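Charybdin (Charybdis maritima, PDB 2B7U) is a plant ribosome-inactivating protein, a single-chain member of the toxin family named for disabling ribosomes. Local coordinates at residues A[147-151]-A[152-156]; A[193-197]-A[198-202]. All coordinates share one frame; numbering follows the deposited sequence. Where two conformers were deposited one is given.

Contact 1 (A[147-151]-A[152-156])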
ATOM      1  N   VAL A 147     -21.272   2.396   0.782  1.00 15.35           N
ATOM      2  CA  VAL A 147     -22.556   2.566   0.047  1.00 16.16           C
ATOM      3  C   VAL A 147     -22.532   3.241  -1.312  1.00 16.71           C
ATOM      4  O   VAL A 147     -23.496   3.138  -2.062  1.00 16.29           O
ATOM      5  CB  VAL A 147     -23.581   3.341   0.918  1.00 17.23           C
ATOM      6  CG1 VAL A 147     -23.738   2.634   2.246  1.00 18.26           C
ATOM      7  CG2 VAL A 147     -23.174   4.812   1.088  1.00 17.29           C
ATOM      8  N   SER A 148     -21.480   3.984  -1.638  1.00 16.55           N
ATOM      9  CA  SER A 148     -21.566   4.833  -2.830  1.00 17.99           C
ATOM     10  C   SER A 148     -21.482   4.027  -4.119  1.00 17.98           C
ATOM     11  O   SER A 148     -20.722   3.087  -4.201  1.00 18.35           O
ATOM     12  CB  SER A 148     -20.493   5.910  -2.817  1.00 18.97           C
ATOM     13  OG  SER A 148     -20.636   6.734  -3.974  1.00 21.09           O
ATOM     14  N   THR A 149     -22.271   4.398  -5.135  1.00 18.24           N
ATOM     15  CA  THR A 149     -22.112   3.813  -6.475  1.00 19.66           C
ATOM     16  C   THR A 149     -21.497   4.812  -7.464  1.00 20.16           C
ATOM     17  O   THR A 149     -21.503   4.585  -8.674  1.00 21.73           O
ATOM     18  CB  THR A 149     -23.441   3.315  -7.054  1.00 20.41           C
ATOM     19  OG1 THR A 149     -24.335   4.421  -7.218  1.00 22.46           O
ATOM     20  CG2 THR A 149     -24.056   2.267  -6.154  1.00 20.58           C
ATOM     21  N   ASN A 150     -20.982   5.906  -6.926  1.00 19.50           N
ATOM     22  CA  ASN A 150     -20.438   6.990  -7.717  1.00 19.36           C
ATOM     23  C   ASN A 150     -18.950   6.757  -7.940  1.00 19.13           C
ATOM     24  O   ASN A 150     -18.196   6.562  -6.985  1.00 19.57           O
ATOM     25  CB  ASN A 150     -20.650   8.317  -6.996  1.00 19.07           C
ATOM     26  CG  ASN A 150     -20.100   9.487  -7.776  1.00 21.80           C
ATOM     27  OD1 ASN A 150     -18.984   9.916  -7.532  1.00 21.56           O
ATOM     28  ND2 ASN A 150     -20.872   9.997  -8.734  1.00 24.95           N
ATOM     29  N   THR A 151     -18.529   6.775  -9.192  1.00 19.23           N
ATOM     30  CA  THR A 151     -17.136   6.508  -9.532  1.00 19.31           C
ATOM     31  C   THR A 151     -16.160   7.428  -8.834  1.00 18.89           C
ATOM     32  O   THR A 151     -15.152   6.959  -8.306  1.00 18.34           O
ATOM     33  CB  THR A 151     -16.915   6.587 -11.051  1.00 19.66           C
ATOM     34  OG1 THR A 151     -17.696   5.561 -11.670  1.00 23.11           O
ATOM     35  CG2 THR A 151     -15.452   6.391 -11.418  1.00 20.13           C
ATOM     36  N   ARG A 152     -16.410   8.738  -8.865  1.00 19.46           N
ATOM     37  CA  ARG A 152     -15.518   9.714  -8.190  1.00 20.20           C
ATOM     38  C   ARG A 152     -15.340   9.413  -6.703  1.00 19.90           C
ATOM     39  O   ARG A 152     -14.208   9.399  -6.205  1.00 18.06           O
ATOM     40  CB  ARG A 152     -16.040  11.145  -8.296  1.00 22.19           C
ATOM     41  CG  ARG A 152     -15.840  11.838  -9.601  1.00 25.66           C
ATOM     42  CD  ARG A 152     -15.677  13.336  -9.337  1.00 31.68           C
ATOM     43  NE  ARG A 152     -16.464  14.158 -10.239  1.00 35.96           N
ATOM     44  CZ  ARG A 152     -16.680  15.463 -10.065  1.00 37.69           C
ATOM     45  NH1 ARG A 152     -16.165  16.106  -9.010  1.00 39.14           N
ATOM     46  NH2 ARG A 152     -17.416  16.134 -10.947  1.00 37.73           N
ATOM     47  N   ASP A 153     -16.464   9.211  -6.000  1.00 19.01           N
ATOM     48  CA  ASP A 153     -16.457   8.938  -4.560  1.00 19.55           C
ATOM     49  C   ASP A 153     -15.659   7.665  -4.278  1.00 17.57           C
ATOM     50  O   ASP A 153     -14.875   7.601  -3.314  1.00 17.63           O
ATOM     51  CB  ASP A 153     -17.868   8.682  -4.027  1.00 20.45           C
ATOM     52  CG  ASP A 153     -18.734   9.936  -3.902  1.00 24.60           C
ATOM     53  OD1 ASP A 153     -18.227  11.058  -3.967  1.00 30.00           O
ATOM     54  OD2 ASP A 153     -19.965   9.766  -3.702  1.00 31.64           O
ATOM     55  N   ARG A 154     -15.870   6.641  -5.107  1.00 16.42           N
ATOM     56  CA  ARG A 154     -15.182   5.365  -4.898  1.00 15.49           C
ATOM     57  C   ARG A 154     -13.685   5.524  -5.095  1.00 15.27           C
ATOM     58  O   ARG A 154     -12.883   5.095  -4.250  1.00 15.04           O
ATOM     59  CB  ARG A 154     -15.696   4.295  -5.847  1.00 15.44           C
ATOM     60  CG  ARG A 154     -17.139   3.888  -5.599  1.00 15.69           C
ATOM     61  CD  ARG A 154     -17.633   3.017  -6.751  1.00 15.31           C
ATOM     62  NE  ARG A 154     -18.812   2.241  -6.357  1.00 15.63           N
ATOM     63  CZ  ARG A 154     -19.387   1.294  -7.093  1.00 15.32           C
ATOM     64  NH1 ARG A 154     -18.993   1.040  -8.332  1.00 15.09           N
ATOM     65  NH2 ARG A 154     -20.388   0.589  -6.576  1.00 16.74           N
ATOM     66  N   ALA A 155     -13.308   6.152  -6.198  1.00 15.15           N
ATOM     67  CA  ALA A 155     -11.887   6.312  -6.525  1.00 14.94           C
ATOM     68  C   ALA A 155     -11.177   7.194  -5.489  1.00 15.43           C
ATOM     69  O   ALA A 155     -10.061   6.876  -5.033  1.00 15.10           O
ATOM     70  CB  ALA A 155     -11.730   6.879  -7.905  1.00 15.23           C
ATOM     71  N   ARG A 156     -11.813   8.281  -5.070  1.00 16.01           N
ATOM     72  CA  ARG A 156     -11.191   9.163  -4.091  1.00 16.80           C
ATOM     73  C   ARG A 156     -10.957   8.416  -2.791  1.00 15.00           C
ATOM     74  O   ARG A 156      -9.902   8.506  -2.151  1.00 15.42           O
ATOM     75  CB  ARG A 156     -12.049  10.393  -3.821  1.00 16.74           C
ATOM     76  CG  ARG A 156     -11.358  11.404  -2.905  1.00 19.97           C
ATOM     77  CD  ARG A 156     -12.277  12.580  -2.590  1.00 22.39           C
ATOM     78  NE  ARG A 156     -11.534  13.724  -2.062  1.00 28.08           N
ATOM     79  CZ  ARG A 156     -11.043  13.797  -0.827  1.00 30.99           C
ATOM     80  NH1 ARG A 156     -10.367  14.886  -0.432  1.00 30.27           N
ATOM     81  NH2 ARG A 156     -11.227  12.784   0.014  1.00 34.16           N
TER
HETATM   82  O   HOH W   1     -17.436   2.817 -10.194  1.00 25.55           O
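The backbone of Thr-149 lies over one face of the Arg-154 guanidinium, with CA of Thr-149 3.7 Å from NE of Arg-154, while the carbonyl oxygen of Ser-148 sits at the edge of the same group. There Arg-154 NE donates to Ser-148 O at 3.0 Å, and the oxygen stands 21° out of the guanidinium plane, so the grip is slightly skewed. A water spans from Arg-154 NH1, 3.0 Å away, to Thr-151 OG1. An extended chain from CG to NE carries the guanidinium back past the start of the helix, and the Arg-154 side chain also packs on Met-85 and Leu-111.

The Asn-150 amide caps the start of the helix, and the Asp-153 carboxylate turns to Ser-148. Asn-150 OD1 takes the N-H of Asp-153 at 3.0 Å, in the amide's own carbonyl plane on a lone pair, and the N-H...O angle of 163° is nearly straight. With CG opposite the backbone N (chi1 180°), the amide lies on the helix side of Asn-150, and its second torsion turns OD1 to the N-H. The Asp-153 carboxylate offers OD2, through its anti lone pair, to Ser-148 OG at 3.1 Å. That hydroxyl in turn accepts from Asn-150 N at 3.1 Å, so one buried oxygen connects the capping residue with the acid of the first turn; the negative charge there would probably suit the helix N terminus. Asn-150 O then receives Arg-154 N as the regular helix begins. Together these features make an N-cap at Asn-150, preceded by an ST turn at Ser-148.

Contact 2 (A[193-197]-A[198-202])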
ATOM      1  N   TRP A 193       7.612  15.285  -1.975  1.00 19.20           N
ATOM      2  CA  TRP A 193       8.789  14.418  -1.972  1.00 19.12           C
ATOM      3  C   TRP A 193       8.426  12.977  -1.603  1.00 18.70           C
ATOM      4  O   TRP A 193       9.037  12.012  -2.091  1.00 18.86           O
ATOM      5  CB  TRP A 193       9.885  14.972  -1.073  1.00 19.38           C
ATOM      6  CG  TRP A 193       9.738  14.812   0.410  1.00 18.88           C
ATOM      7  CD1 TRP A 193       9.184  15.714   1.288  1.00 19.87           C
ATOM      8  CD2 TRP A 193      10.190  13.713   1.196  1.00 18.20           C
ATOM      9  NE1 TRP A 193       9.268  15.223   2.570  1.00 20.50           N
ATOM     10  CE2 TRP A 193       9.887  14.001   2.542  1.00 20.21           C
ATOM     11  CE3 TRP A 193      10.825  12.508   0.897  1.00 19.50           C
ATOM     12  CZ2 TRP A 193      10.198  13.123   3.576  1.00 19.92           C
ATOM     13  CZ3 TRP A 193      11.140  11.651   1.932  1.00 19.50           C
ATOM     14  CH2 TRP A 193      10.822  11.960   3.248  1.00 19.52           C
ATOM     15  N   MET A 194       7.439  12.829  -0.723  1.00 16.99           N
ATOM     16  CA  MET A 194       6.949  11.499  -0.348  1.00 17.12           C
ATOM     17  C   MET A 194       6.224  10.830  -1.516  1.00 17.25           C
ATOM     18  O   MET A 194       6.332   9.617  -1.705  1.00 16.74           O
ATOM     19  CB  MET A 194       6.060  11.576   0.891  1.00 16.83           C
ATOM     20  CG  MET A 194       6.821  11.969   2.106  1.00 16.47           C
ATOM     21  SD  MET A 194       5.828  11.977   3.607  1.00 19.31           S
ATOM     22  CE  MET A 194       7.044  12.663   4.738  1.00 20.95           C
ATOM     23  N   GLN A 195       5.484  11.586  -2.311  1.00 18.21           N
ATOM     24  CA  GLN A 195       4.930  11.021  -3.550  1.00 20.25           C
ATOM     25  C   GLN A 195       6.023  10.635  -4.562  1.00 20.50           C
ATOM     26  O   GLN A 195       6.113   9.491  -5.060  1.00 21.32           O
ATOM     27  CB  GLN A 195       3.974  12.022  -4.194  1.00 19.91           C
ATOM     28  CG  GLN A 195       3.356  11.485  -5.472  1.00 22.68           C
ATOM     29  CD  GLN A 195       2.632  12.548  -6.242  1.00 23.45           C
ATOM     30  OE1 GLN A 195       3.210  13.576  -6.597  1.00 30.06           O
ATOM     31  NE2 GLN A 195       1.368  12.316  -6.510  1.00 27.67           N
ATOM     32  N   ASN A 196       6.899  11.574  -4.872  1.00 19.29           N
ATOM     33  CA  ASN A 196       7.774  11.414  -6.016  1.00 19.80           C
ATOM     34  C   ASN A 196       9.085  10.694  -5.735  1.00 19.14           C
ATOM     35  O   ASN A 196       9.661  10.000  -6.618  1.00 20.81           O
ATOM     36  CB  ASN A 196       8.113  12.783  -6.596  1.00 19.82           C
ATOM     37  CG  ASN A 196       6.927  13.496  -7.187  1.00 23.97           C
ATOM     38  OD1 ASN A 196       6.976  14.717  -7.400  1.00 28.92           O
ATOM     39  ND2 ASN A 196       5.875  12.763  -7.488  1.00 24.94           N
ATOM     40  N   ASP A 197       9.636  10.930  -4.555  1.00 17.45           N
ATOM     41  CA  ASP A 197      10.907  10.315  -4.196  1.00 17.13           C
ATOM     42  C   ASP A 197      10.674   8.937  -3.581  1.00 16.33           C
ATOM     43  O   ASP A 197      11.477   8.028  -3.786  1.00 16.79           O
ATOM     44  CB  ASP A 197      11.723  11.163  -3.223  1.00 17.02           C
ATOM     45  CG  ASP A 197      11.944  12.586  -3.697  1.00 20.71           C
ATOM     46  OD1 ASP A 197      11.264  13.041  -4.660  1.00 25.39           O
ATOM     47  OD2 ASP A 197      12.761  13.271  -3.049  1.00 20.96           O
ATOM     48  N   LEU A 198       9.612   8.793  -2.790  1.00 15.22           N
ATOM     49  CA  LEU A 198       9.346   7.522  -2.124  1.00 13.98           C
ATOM     50  C   LEU A 198       8.371   6.644  -2.882  1.00 14.23           C
ATOM     51  O   LEU A 198       8.757   5.605  -3.411  1.00 14.00           O
ATOM     52  CB  LEU A 198       8.841   7.750  -0.698  1.00 13.75           C
ATOM     53  CG  LEU A 198       9.807   8.491   0.225  1.00 13.62           C
ATOM     54  CD1 LEU A 198       9.232   8.581   1.628  1.00 14.30           C
ATOM     55  CD2 LEU A 198      11.168   7.804   0.268  1.00 14.90           C
ATOM     56  N   GLU A 199       7.102   7.050  -2.936  1.00 13.72           N
ATOM     57  CA  GLU A 199       6.050   6.158  -3.450  1.00 13.59           C
ATOM     58  C   GLU A 199       6.348   5.634  -4.834  1.00 13.34           C
ATOM     59  O   GLU A 199       6.173   4.452  -5.086  1.00 15.05           O
ATOM     60  CB  GLU A 199       4.679   6.809  -3.397  1.00 13.97           C
ATOM     61  CG  GLU A 199       4.240   7.142  -1.990  1.00 13.91           C
ATOM     62  CD  GLU A 199       2.846   7.707  -1.882  1.00 14.41           C
ATOM     63  OE1 GLU A 199       2.154   7.848  -2.925  1.00 15.05           O
ATOM     64  OE2 GLU A 199       2.446   8.009  -0.732  1.00 15.75           O
ATOM     65  N   LYS A 200       6.804   6.502  -5.716  1.00 13.90           N
ATOM     66  CA  LYS A 200       7.056   6.086  -7.097  1.00 13.76           C
ATOM     67  C   LYS A 200       8.240   5.149  -7.243  1.00 14.46           C
ATOM     68  O   LYS A 200       8.381   4.521  -8.303  1.00 16.03           O
ATOM     69  CB  LYS A 200       7.183   7.307  -8.008  1.00 14.76           C
ATOM     70  CG  LYS A 200       5.878   8.075  -8.354  0.65 17.51           C
ATOM     71  CD  LYS A 200       4.650   7.763  -7.519  0.65 22.36           C
ATOM     72  CE  LYS A 200       3.892   6.533  -8.016  0.65 24.05           C
ATOM     73  NZ  LYS A 200       3.297   5.710  -6.893  0.65 21.47           N
ATOM     74  N   ASN A 201       9.064   5.055  -6.197  1.00 13.98           N
ATOM     75  CA  ASN A 201      10.346   4.319  -6.264  1.00 12.99           C
ATOM     76  C   ASN A 201      10.369   3.068  -5.379  1.00 12.99           C
ATOM     77  O   ASN A 201      11.420   2.450  -5.215  1.00 13.41           O
ATOM     78  CB  ASN A 201      11.482   5.236  -5.841  1.00 13.60           C
ATOM     79  CG  ASN A 201      11.783   6.296  -6.884  1.00 16.05           C
ATOM     80  OD1 ASN A 201      12.006   7.480  -6.559  1.00 20.55           O
ATOM     81  ND2 ASN A 201      11.784   5.893  -8.138  1.00 16.86           N
ATOM     82  N   TRP A 202       9.258   2.727  -4.736  1.00 11.71           N
ATOM     83  CA  TRP A 202       9.259   1.560  -3.825  1.00 11.19           C
ATOM     84  C   TRP A 202       9.738   0.287  -4.506  1.00 12.62           C
ATOM     85  O   TRP A 202      10.510  -0.456  -3.934  1.00 12.65           O
ATOM     86  CB  TRP A 202       7.879   1.301  -3.221  1.00 11.78           C
ATOM     87  CG  TRP A 202       7.832   0.185  -2.201  1.00 11.69           C
ATOM     88  CD1 TRP A 202       8.454   0.156  -0.997  1.00 12.12           C
ATOM     89  CD2 TRP A 202       7.132  -1.047  -2.332  1.00 11.96           C
ATOM     90  NE1 TRP A 202       8.164  -1.031  -0.343  1.00 11.53           N
ATOM     91  CE2 TRP A 202       7.335  -1.769  -1.139  1.00 11.84           C
ATOM     92  CE3 TRP A 202       6.302  -1.590  -3.324  1.00 12.93           C
ATOM     93  CZ2 TRP A 202       6.741  -3.017  -0.908  1.00 11.82           C
ATOM     94  CZ3 TRP A 202       5.707  -2.834  -3.093  1.00 13.29           C
ATOM     95  CH2 TRP A 202       5.929  -3.517  -1.889  1.00 12.94           C
TER
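A wider pi-type turn at 194-197 marks the last part of helix 192-199, where the carbonyls of Met-194 and Gln-195 accept from amides five residues ahead. Glu-199 N bonds to Met-194 O at 2.9 Å with an N-H...O angle of 170°, and Lys-200 N bonds to Gln-195 O at 3.1 Å. Trp-193 O is shared between the two spacings: it takes Asp-197 N at 2.8 Å, four residues on, and more weakly Leu-198 N at 3.3 Å.

Trp-193, Met-194 and Leu-198 form an apolar cluster. Leu-198 runs alongside Trp-193, pointing the same way, and its CD1 meets CZ3 of the indole obliquely at 3.6 Å. Met-194 CG lies over the centre of one indole face, 3.7 Å above the plane, and the same methylene also approaches Leu-198 CD1. The indole owes its place to a first torsion of 77°, which sets CG between the backbone N and the carbonyl carbon of Trp-193. Within the fold Trp-193 and Leu-198 join the helix to the two-stranded 223-230 hairpin, while Met-194 packs on Ile-174 of helix 172-180: Trp-193 stacks with Tyr-226, Leu-198 touches Ile-225, and Asp-197 OD2 accepts from Tyr-226 N. A bound 2-(N-morpholino)-ethanesulfonic acid, probably from the crystallisation liquor, lies about 4 Å from the Trp-193 side chain.

Glu-199 leaves in another direction. Its extended chain passes Met-194 O with CG at 3.3 Å, and OE1 accepts from Gln-163 NE2. From Glu-199 a type I beta turn runs to Trp-202, where helix 202-214 begins.

In the fold
From the N terminus the chain lays down all six strands of the mixed sheet before helices 117-124 and 135-147, then reaches contact 1, which closes the short loop leading into helix 151-170. Helix 172-180 follows, and contact 2 then falls where helix 192-199 gives way to helix 202-214. The two are local and in series, neither nesting nor crossing: their centres are 26 Å apart, their nearest atoms about 12 Å. The same elements nevertheless border both. Helix 117-124 meets contact 1 through Ala-123 and Ala-124 and contact 2 through Tyr-117, while helix 151-170, whose start is contact 1, extends farther along the chain to Gln-163, a partner of contact 2.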